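Local coordinates for protein putative xanthine dehydrogenase YAGS fad-binding subunit (Escherichia coli, PDB 5G5G) that binds a molybdenum ion with pterin cytosine dinucleotide and, as the molybdenum-bearing subunit of a periplasmic oxidase, probably oxidises aldehydes, at residues G51-S56 / V268-P273; G163-A168 / I299-H304; V174-T179 / L289-D294. All coordinates share one frame; numbering follows the deposited sequence. Where two conformers were deposited one is given.

Contact 1 (G51-S56 / V268-P273); sequences GYIVGS and VMLPRP
Tyr52 turns CG opposite its backbone N (chi1 -160°), which swings the hydroxyl end of the ring over to Pro271, even though the side chain sets off away from it. Val268, with CG1 in the same relation to its own N (chi1 177°), puts that methyl against Ile53. These residues sit where two parallel neighbours of a mixed seven-stranded sheet part company: strand 49-55, from the a/b hammerhead region, and strand 266-269, from a molybdopterin-binding region. A backbone bond from Gly51 to Lys267 still links them, but by Ile53 and Leu270 the CA atoms are 6.9 Å apart.

Apolar groups and water fill the fork. Pro271 CG lies 3.6 Å from Tyr52 OH and reaches the ring obliquely. In the conformer given, Ile53 presents CG2 to Pro271 CD and brings CD1 to 3.8 Å from Val268 CG1, the Ile53 and Val268 side chains crossing at about a right angle. Leu254 of helix 250-262 also touches Ile53.

No direct hydrogen bond spans the two segments. One water bridges Gly51 O and Met269 N. A second lies above one face of the Tyr52 ring, accepting from Ile53 N at 2.8 Å and donating to Met269 O at 2.7 Å.

Contact 2 (G163-A168 / I299-H304); sequences GDFDGA and ITAISH
Phe165 meets strand 299-304 with both a face and an edge, as the first turn of helix 165-171 settles on the mixed five-stranded sheet of the molybdopterin-binding region, where strand 299-310 lies next to strand 285-293. The face belongs to Ser303: its CB stands over one side of the ring in a CH-pi contact, 3.5 Å from the Phe165 ring centroid and 16° off the normal, shifted toward the rim nearest CZ. The edge runs along the strand backbone, with Ala301 C and Ile302 N close to the ring plane and Phe165 CD1 3.5 Å from Ile302 N. A chi1 of 170° places CG beside the carbonyl carbon and carries the ring out to the strand.

Apolar packing extends to the methyl groups. Ala301 CB touches Phe165 CE1 at 3.6 Å and, three residues further along the helix, Ala168 CB at 3.8 Å. An alanine in place of Phe165 would probably leave Ser303 CB and Ala301 CB without the ring they pack on and open a gap under the helix start.

Polar links are indirect. A water donates to Ala168 O at 2.7 Å and also bonds Thr300 OG1. Asn331 on strand 331-340 bridges the segments too, its side chain bonding Asp164 N and Thr300 O. Thr300 and Ala301 form a classic beta bulge opposite Gly292. On the helix side, Asp164 is the N-cap: Gly167 N donates to Asp164 OD1 at 3.1 Å, coming in from 57° out of the carboxylate plane.

With no hydrogen bond made directly between the two segments, the helix start is seated on the strand by ring and methyl packing, while water serves Ala168 O, Asn331 serves Asp164 N and Thr300 O, and the Asp164 cap serves Gly167 N.

Contact 3 (V174-T179 / L289-D294); sequences VKIDAT and LRIGAD
Val174 to Ala178 runs antiparallel to Leu289 to Ala293, the short axes 4.7 Å apart at 177°, with six backbone hydrogen bonds joining Val174 to Ala293, Ile176 to Ile291 and Ala178 to Leu289 in both directions. The Leu289 N to Ala178 O bond is almost straight at 2.9 Å. Between these pairs come Lys175 with Gly292 and Asp177 with Arg290, the non-hydrogen-bonded pairs, where CA-H groups lean on carbonyl oxygens.

One face is apolar. Val174 CG1 rests 3.8 Å from Ala293 CB. Ile176 sets CG1 between its backbone N and carbonyl carbon (chi1 64°), and its CD1 lies over the neighbouring strand, 3.6 Å from Leu289 O and also near Ile291 CG1. Helix 354-372 packs on this face through Ala360, Ala364 and Leu368.

The other face is charged. Asp177 and Arg290 lie side by side, pointing the same way, in a long salt bridge of 3.5 Å between Asp177 OD2 and Arg290 NE, their flat groups 47° apart. A water bridges the same two groups, donating to Asp177 OD2 at 2.6 Å and accepting from Arg290 NH2 at 2.8 Å. Asp177 OD1 is taken by His288. Lys175 packs CB over Gly292, which has no side chain to meet it, then bends and gives NZ to the carbonyls of Phe169 and Ala172. Both Lys175 and Arg290 make cation-pi contacts with the Phe169 ring of helix 165-171.

Strand 174-182 is the outermost strand, within this chain, on its side of a mixed five-stranded sheet. This antiparallel edge pair, in a molybdopterin-binding region, has helix 354-372 against its apolar face and Phe169 against its charged one, as in a layered alpha/beta domain.

Overall arrangement
From the N terminus the chain passes the first segments of the three contacts in order: 51-56, 163-168, 174-179. Contact 1 closes first, when the chain returns at 268-273, and it crosses the other two, which are still open. Contact 3 follows at 289-294, and contact 2 at 299-304, so the loop of contact 3 lies wholly within that of contact 2. Those two have centres 9 Å apart and share one sheet, since strands 285-293 and 299-310 are consecutive antiparallel neighbours, with Ser303 N probably bonded to Arg290 O. Contact 1, centred about 50 Å from contact 2 and on the opposite side of the chain's centre, joins hammerhead and molybdopterin-binding strands within a different sheet.

Contact 1 (G51-S56 / V268-P273)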
loop_
_atom_site.group_PDB
_atom_site.type_symbol
_atom_site.label_atom_id
_atom_site.label_comp_id
_atom_site.label_asym_id
_atom_site.label_seq_id
_atom_site.Cartn_x
_atom_site.Cartn_y
_atom_site.Cartn_z
ATOM N N GLY C 51 22.640 0.202 9.351
ATOM C CA GLY C 51 22.910 -0.970 8.536
ATOM C C GLY C 51 22.107 -0.987 7.260
ATOM O O GLY C 51 20.909 -0.762 7.302
ATOM N N TYR C 52 22.736 -1.326 6.140
ATOM C CA TYR C 52 22.084 -1.332 4.876
ATOM C C TYR C 52 22.191 -2.744 4.291
ATOM O O TYR C 52 23.297 -3.285 4.117
ATOM C CB TYR C 52 22.628 -0.249 3.956
ATOM C CG TYR C 52 21.699 0.101 2.821
ATOM C CD1 TYR C 52 21.657 -0.678 1.656
ATOM C CD2 TYR C 52 20.881 1.209 2.896
ATOM C CE1 TYR C 52 20.806 -0.349 0.606
ATOM C CE2 TYR C 52 20.024 1.554 1.876
ATOM C CZ TYR C 52 19.993 0.777 0.729
ATOM O OH TYR C 52 19.137 1.107 -0.283
ATOM N N ILE C 53 21.031 -3.318 3.997
ATOM C CA ILE C 53 20.910 -4.679 3.497
ATOM C C ILE C 53 21.390 -4.881 2.057
ATOM O O ILE C 53 21.123 -4.054 1.205
ATOM C CB ILE C 53 19.430 -5.086 3.665
ATOM C CG1 ILE C 53 19.362 -6.383 4.401
ATOM C CG2 ILE C 53 18.580 -4.876 2.423
ATOM C CD1 ILE C 53 19.149 -6.011 5.839
ATOM N N VAL C 54 22.079 -6.003 1.804
ATOM C CA VAL C 54 22.378 -6.468 0.445
ATOM C C VAL C 54 21.563 -7.731 0.210
ATOM O O VAL C 54 21.672 -8.713 0.960
ATOM C CB VAL C 54 23.861 -6.770 0.253
ATOM C CG1 VAL C 54 24.172 -7.246 -1.161
ATOM C CG2 VAL C 54 24.682 -5.527 0.616
ATOM N N GLY C 55 20.768 -7.709 -0.847
ATOM C CA GLY C 55 19.890 -8.840 -1.195
ATOM C C GLY C 55 20.376 -9.610 -2.402
ATOM O O GLY C 55 21.142 -9.086 -3.216
ATOM N N SER C 56 20.008 -10.885 -2.470
ATOM C CA SER C 56 20.427 -11.734 -3.576
ATOM C C SER C 56 20.011 -11.155 -4.925
ATOM O O SER C 56 18.844 -10.753 -5.140
ATOM C CB SER C 56 19.804 -13.116 -3.471
ATOM O OG SER C 56 20.233 -13.877 -4.601
ATOM N N VAL C 268 18.319 -0.739 11.262
ATOM C CA VAL C 268 18.198 -1.308 9.915
ATOM C C VAL C 268 16.745 -1.184 9.449
ATOM O O VAL C 268 15.834 -1.602 10.169
ATOM C CB VAL C 268 18.546 -2.812 9.917
ATOM C CG1 VAL C 268 18.356 -3.417 8.523
ATOM C CG2 VAL C 268 19.988 -3.023 10.387
ATOM N N MET C 269 16.536 -0.588 8.284
ATOM C CA MET C 269 15.230 -0.572 7.636
ATOM C C MET C 269 15.354 -1.325 6.307
ATOM O O MET C 269 16.368 -1.172 5.594
ATOM C CB MET C 269 14.818 0.861 7.342
ATOM C CG MET C 269 13.435 0.987 6.730
ATOM S SD MET C 269 12.925 2.734 6.454
ATOM C CE MET C 269 13.233 3.321 8.092
ATOM N N LEU C 270 14.371 -2.122 5.972
ATOM C CA LEU C 270 14.346 -2.769 4.643
ATOM C C LEU C 270 13.878 -1.714 3.627
ATOM O O LEU C 270 12.761 -1.193 3.734
ATOM C CB LEU C 270 13.414 -3.963 4.628
ATOM C CG LEU C 270 13.654 -5.028 5.705
ATOM C CD1 LEU C 270 12.767 -6.236 5.437
ATOM C CD2 LEU C 270 15.075 -5.441 5.658
ATOM N N PRO C 271 14.703 -1.396 2.641
ATOM C CA PRO C 271 14.255 -0.389 1.654
ATOM C C PRO C 271 13.009 -0.879 0.908
ATOM O O PRO C 271 12.912 -2.083 0.624
ATOM C CB PRO C 271 15.448 -0.301 0.707
ATOM C CG PRO C 271 16.624 -0.865 1.473
ATOM C CD PRO C 271 16.071 -1.864 2.413
ATOM N N ARG C 272 12.087 0.041 0.594
ATOM C CA ARG C 272 10.820 -0.315 -0.032
ATOM C C ARG C 272 11.029 -1.242 -1.269
ATOM O O ARG C 272 10.295 -2.239 -1.398
ATOM C CB ARG C 272 9.990 0.925 -0.391
ATOM C CG ARG C 272 8.648 0.622 -1.026
ATOM C CD ARG C 272 7.724 -0.190 -0.154
ATOM N NE ARG C 272 7.371 0.576 1.011
ATOM C CZ ARG C 272 6.620 0.151 2.008
ATOM N NH1 ARG C 272 6.149 -1.110 2.015
ATOM N NH2 ARG C 272 6.356 0.996 3.002
ATOM N N PRO C 273 11.954 -0.913 -2.173
ATOM C CA PRO C 273 12.137 -1.805 -3.342
ATOM C C PRO C 273 12.534 -3.247 -3.042
ATOM O O PRO C 273 12.334 -4.118 -3.919
ATOM C CB PRO C 273 13.195 -1.093 -4.199
ATOM C CG PRO C 273 13.279 0.303 -3.695
ATOM C CD PRO C 273 12.784 0.310 -2.294
HETATM O O HOH W 1 18.790 1.066 7.022
HETATM O O HOH W 2 18.807 -1.627 4.460
#

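Contact 2 (G163-A168 / I299-H304)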
loop_
_atom_site.group_PDB
_atom_site.type_symbol
_atom_site.label_atom_id
_atom_site.label_comp_id
_atom_site.label_asym_id
_atom_site.label_seq_id
_atom_site.Cartn_x
_atom_site.Cartn_y
_atom_site.Cartn_z
ATOM N N GLY C 163 -20.492 -37.465 2.168
ATOM C CA GLY C 163 -21.450 -38.050 1.224
ATOM C C GLY C 163 -20.795 -38.499 -0.066
ATOM O O GLY C 163 -19.681 -38.994 -0.056
ATOM N N ASP C 164 -21.466 -38.294 -1.193
ATOM C CA ASP C 164 -20.995 -38.766 -2.482
ATOM C C ASP C 164 -21.012 -37.595 -3.465
ATOM O O ASP C 164 -21.989 -37.403 -4.171
ATOM C CB ASP C 164 -21.894 -39.888 -2.934
ATOM C CG ASP C 164 -21.570 -40.403 -4.318
ATOM O OD1 ASP C 164 -20.512 -40.116 -4.901
ATOM O OD2 ASP C 164 -22.443 -41.100 -4.839
ATOM N N PHE C 165 -19.929 -36.808 -3.477
ATOM C CA PHE C 165 -19.866 -35.638 -4.354
ATOM C C PHE C 165 -20.096 -36.014 -5.829
ATOM O O PHE C 165 -20.900 -35.399 -6.516
ATOM C CB PHE C 165 -18.571 -34.811 -4.213
ATOM C CG PHE C 165 -18.491 -33.786 -5.303
ATOM C CD1 PHE C 165 -19.269 -32.652 -5.222
ATOM C CD2 PHE C 165 -17.816 -34.080 -6.490
ATOM C CE1 PHE C 165 -19.327 -31.749 -6.268
ATOM C CE2 PHE C 165 -17.866 -33.202 -7.560
ATOM C CZ PHE C 165 -18.624 -32.042 -7.456
ATOM N N ASP C 166 -19.396 -37.022 -6.309
ATOM C CA ASP C 166 -19.387 -37.288 -7.757
ATOM C C ASP C 166 -20.772 -37.683 -8.232
ATOM O O ASP C 166 -21.253 -37.226 -9.264
ATOM C CB ASP C 166 -18.428 -38.427 -8.104
ATOM C CG ASP C 166 -16.984 -38.059 -7.887
ATOM O OD1 ASP C 166 -16.634 -36.905 -7.980
ATOM O OD2 ASP C 166 -16.194 -38.980 -7.635
ATOM N N GLY C 167 -21.395 -38.575 -7.468
ATOM C CA GLY C 167 -22.738 -39.015 -7.763
ATOM C C GLY C 167 -23.740 -37.892 -7.752
ATOM O O GLY C 167 -24.585 -37.807 -8.658
ATOM N N ALA C 168 -23.659 -37.035 -6.738
ATOM C CA ALA C 168 -24.633 -35.977 -6.546
ATOM C C ALA C 168 -24.457 -34.913 -7.648
ATOM O O ALA C 168 -25.411 -34.319 -8.100
ATOM C CB ALA C 168 -24.493 -35.350 -5.157
ATOM N N ILE C 299 -28.330 -26.441 -3.047
ATOM C CA ILE C 299 -27.053 -27.061 -3.378
ATOM C C ILE C 299 -27.069 -28.470 -2.825
ATOM O O ILE C 299 -27.451 -28.677 -1.672
ATOM C CB ILE C 299 -25.888 -26.256 -2.786
ATOM C CG1 ILE C 299 -25.810 -24.906 -3.496
ATOM C CG2 ILE C 299 -24.561 -27.014 -2.892
ATOM C CD1 ILE C 299 -24.867 -23.921 -2.833
ATOM N N THR C 300 -26.657 -29.422 -3.646
ATOM C CA THR C 300 -26.531 -30.822 -3.293
ATOM C C THR C 300 -25.097 -31.358 -3.385
ATOM O O THR C 300 -24.821 -32.437 -2.853
ATOM C CB THR C 300 -27.390 -31.673 -4.212
ATOM O OG1 THR C 300 -27.020 -31.422 -5.567
ATOM C CG2 THR C 300 -28.876 -31.325 -3.991
ATOM N N ALA C 301 -24.225 -30.635 -4.087
ATOM C CA ALA C 301 -22.893 -31.131 -4.380
ATOM C C ALA C 301 -21.934 -29.973 -4.450
ATOM O O ALA C 301 -22.185 -29.019 -5.182
ATOM C CB ALA C 301 -22.926 -31.905 -5.696
ATOM N N ILE C 302 -20.864 -29.978 -3.642
ATOM C CA ILE C 302 -19.891 -28.892 -3.674
ATOM C C ILE C 302 -18.495 -29.481 -3.583
ATOM O O ILE C 302 -18.184 -30.277 -2.700
ATOM C CB ILE C 302 -20.133 -27.811 -2.583
ATOM C CG1 ILE C 302 -19.067 -26.706 -2.691
ATOM C CG2 ILE C 302 -20.181 -28.405 -1.153
ATOM C CD1 ILE C 302 -19.521 -25.461 -1.954
ATOM N N SER C 303 -17.671 -29.143 -4.557
ATOM C CA SER C 303 -16.288 -29.565 -4.634
ATOM C C SER C 303 -15.436 -28.306 -4.824
ATOM O O SER C 303 -15.731 -27.435 -5.689
ATOM C CB SER C 303 -16.045 -30.527 -5.781
ATOM O OG SER C 303 -14.631 -30.786 -6.001
ATOM N N HIS C 304 -14.392 -28.171 -4.001
ATOM C CA HIS C 304 -13.487 -27.020 -4.138
ATOM C C HIS C 304 -12.063 -27.550 -3.952
ATOM O O HIS C 304 -11.732 -28.133 -2.903
ATOM C CB HIS C 304 -13.825 -25.978 -3.103
ATOM C CG HIS C 304 -13.147 -24.656 -3.288
ATOM N ND1 HIS C 304 -13.516 -23.554 -2.552
ATOM C CD2 HIS C 304 -12.136 -24.258 -4.089
ATOM C CE1 HIS C 304 -12.771 -22.524 -2.912
ATOM N NE2 HIS C 304 -11.908 -22.930 -3.826
HETATM O O HOH W 3 -27.734 -33.881 -6.829
#

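Contact 3 (V174-T179 / L289-D294)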
loop_
_atom_site.group_PDB
_atom_site.type_symbol
_atom_site.label_atom_id
_atom_site.label_comp_id
_atom_site.label_asym_id
_atom_site.label_seq_id
_atom_site.Cartn_x
_atom_site.Cartn_y
_atom_site.Cartn_z
ATOM N N VAL C 174 -28.857 -28.481 -11.935
ATOM C CA VAL C 174 -28.177 -27.310 -12.481
ATOM C C VAL C 174 -26.822 -27.283 -11.836
ATOM O O VAL C 174 -26.709 -27.592 -10.643
ATOM C CB VAL C 174 -28.977 -26.015 -12.220
ATOM C CG1 VAL C 174 -29.224 -25.767 -10.758
ATOM C CG2 VAL C 174 -28.264 -24.802 -12.754
ATOM N N LYS C 175 -25.786 -27.008 -12.618
ATOM C CA LYS C 175 -24.469 -27.037 -12.056
ATOM C C LYS C 175 -23.470 -26.178 -12.783
ATOM O O LYS C 175 -23.688 -25.821 -13.928
ATOM C CB LYS C 175 -23.949 -28.465 -12.019
ATOM C CG LYS C 175 -23.680 -29.068 -13.387
ATOM C CD LYS C 175 -23.801 -30.576 -13.446
ATOM C CE LYS C 175 -25.266 -31.011 -13.461
ATOM N NZ LYS C 175 -25.524 -32.472 -13.457
ATOM N N ILE C 176 -22.390 -25.860 -12.085
ATOM C CA ILE C 176 -21.247 -25.130 -12.690
ATOM C C ILE C 176 -19.950 -25.881 -12.437
ATOM O O ILE C 176 -19.865 -26.656 -11.485
ATOM C CB ILE C 176 -21.115 -23.649 -12.203
ATOM C CG1 ILE C 176 -20.828 -23.579 -10.713
ATOM C CG2 ILE C 176 -22.367 -22.844 -12.525
ATOM C CD1 ILE C 176 -19.336 -23.543 -10.381
ATOM N N ASP C 177 -18.989 -25.685 -13.346
ATOM C CA ASP C 177 -17.619 -26.221 -13.245
ATOM C C ASP C 177 -16.736 -25.109 -13.795
ATOM O O ASP C 177 -16.802 -24.825 -14.985
ATOM C CB ASP C 177 -17.459 -27.507 -14.065
ATOM C CG ASP C 177 -16.053 -28.101 -13.998
ATOM O OD1 ASP C 177 -15.100 -27.353 -13.896
ATOM O OD2 ASP C 177 -15.881 -29.337 -14.105
ATOM N N ALA C 178 -15.964 -24.462 -12.932
ATOM C CA ALA C 178 -15.242 -23.264 -13.322
ATOM C C ALA C 178 -13.949 -23.206 -12.581
ATOM O O ALA C 178 -13.849 -23.780 -11.492
ATOM C CB ALA C 178 -16.037 -21.993 -13.032
ATOM N N THR C 179 -12.974 -22.530 -13.187
ATOM C CA THR C 179 -11.639 -22.375 -12.619
ATOM C C THR C 179 -11.385 -20.901 -12.456
ATOM O O THR C 179 -11.731 -20.110 -13.327
ATOM C CB THR C 179 -10.570 -23.053 -13.531
ATOM O OG1 THR C 179 -10.870 -24.459 -13.621
ATOM C CG2 THR C 179 -9.135 -22.882 -13.045
ATOM N N LEU C 289 -13.794 -25.166 -8.897
ATOM C CA LEU C 289 -15.055 -25.251 -8.169
ATOM C C LEU C 289 -16.100 -25.940 -9.029
ATOM O O LEU C 289 -16.333 -25.531 -10.181
ATOM C CB LEU C 289 -15.536 -23.855 -7.800
ATOM C CG LEU C 289 -14.926 -23.357 -6.498
ATOM C CD1 LEU C 289 -15.017 -21.844 -6.400
ATOM C CD2 LEU C 289 -15.633 -23.967 -5.307
ATOM N N ARG C 290 -16.715 -26.978 -8.466
ATOM C CA ARG C 290 -17.790 -27.705 -9.130
ATOM C C ARG C 290 -18.952 -27.718 -8.123
ATOM O O ARG C 290 -18.816 -28.285 -7.018
ATOM C CB ARG C 290 -17.352 -29.103 -9.508
ATOM C CG ARG C 290 -16.098 -29.107 -10.387
ATOM C CD ARG C 290 -15.517 -30.498 -10.421
ATOM N NE ARG C 290 -16.281 -31.305 -11.298
ATOM C CZ ARG C 290 -16.293 -32.654 -11.313
ATOM N NH1 ARG C 290 -15.574 -33.385 -10.424
ATOM N NH2 ARG C 290 -17.029 -33.285 -12.227
ATOM N N ILE C 291 -20.046 -27.050 -8.472
ATOM C CA ILE C 291 -21.199 -26.928 -7.575
ATOM C C ILE C 291 -22.469 -27.278 -8.318
ATOM O O ILE C 291 -22.720 -26.775 -9.385
ATOM C CB ILE C 291 -21.352 -25.524 -6.975
ATOM C CG1 ILE C 291 -19.962 -24.967 -6.575
ATOM C CG2 ILE C 291 -22.308 -25.572 -5.793
ATOM C CD1 ILE C 291 -19.958 -23.576 -5.975
ATOM N N GLY C 292 -23.285 -28.140 -7.701
ATOM C CA GLY C 292 -24.570 -28.509 -8.250
ATOM C C GLY C 292 -25.696 -28.307 -7.286
ATOM O O GLY C 292 -25.499 -28.438 -6.059
ATOM N N ALA C 293 -26.867 -27.999 -7.841
ATOM C CA ALA C 293 -28.087 -27.795 -7.067
ATOM C C ALA C 293 -29.249 -28.563 -7.681
ATOM O O ALA C 293 -29.220 -28.952 -8.848
ATOM C CB ALA C 293 -28.438 -26.308 -7.032
ATOM N N ASP C 294 -30.274 -28.773 -6.869
ATOM C CA ASP C 294 -31.470 -29.432 -7.336
ATOM C C ASP C 294 -32.394 -28.446 -8.066
ATOM O O ASP C 294 -32.056 -27.252 -8.188
ATOM C CB ASP C 294 -32.156 -30.209 -6.196
ATOM C CG ASP C 294 -32.841 -29.329 -5.149
ATOM O OD1 ASP C 294 -33.077 -28.108 -5.330
ATOM O OD2 ASP C 294 -33.201 -29.941 -4.115
HETATM O O HOH W 4 -17.414 -31.477 -14.265
#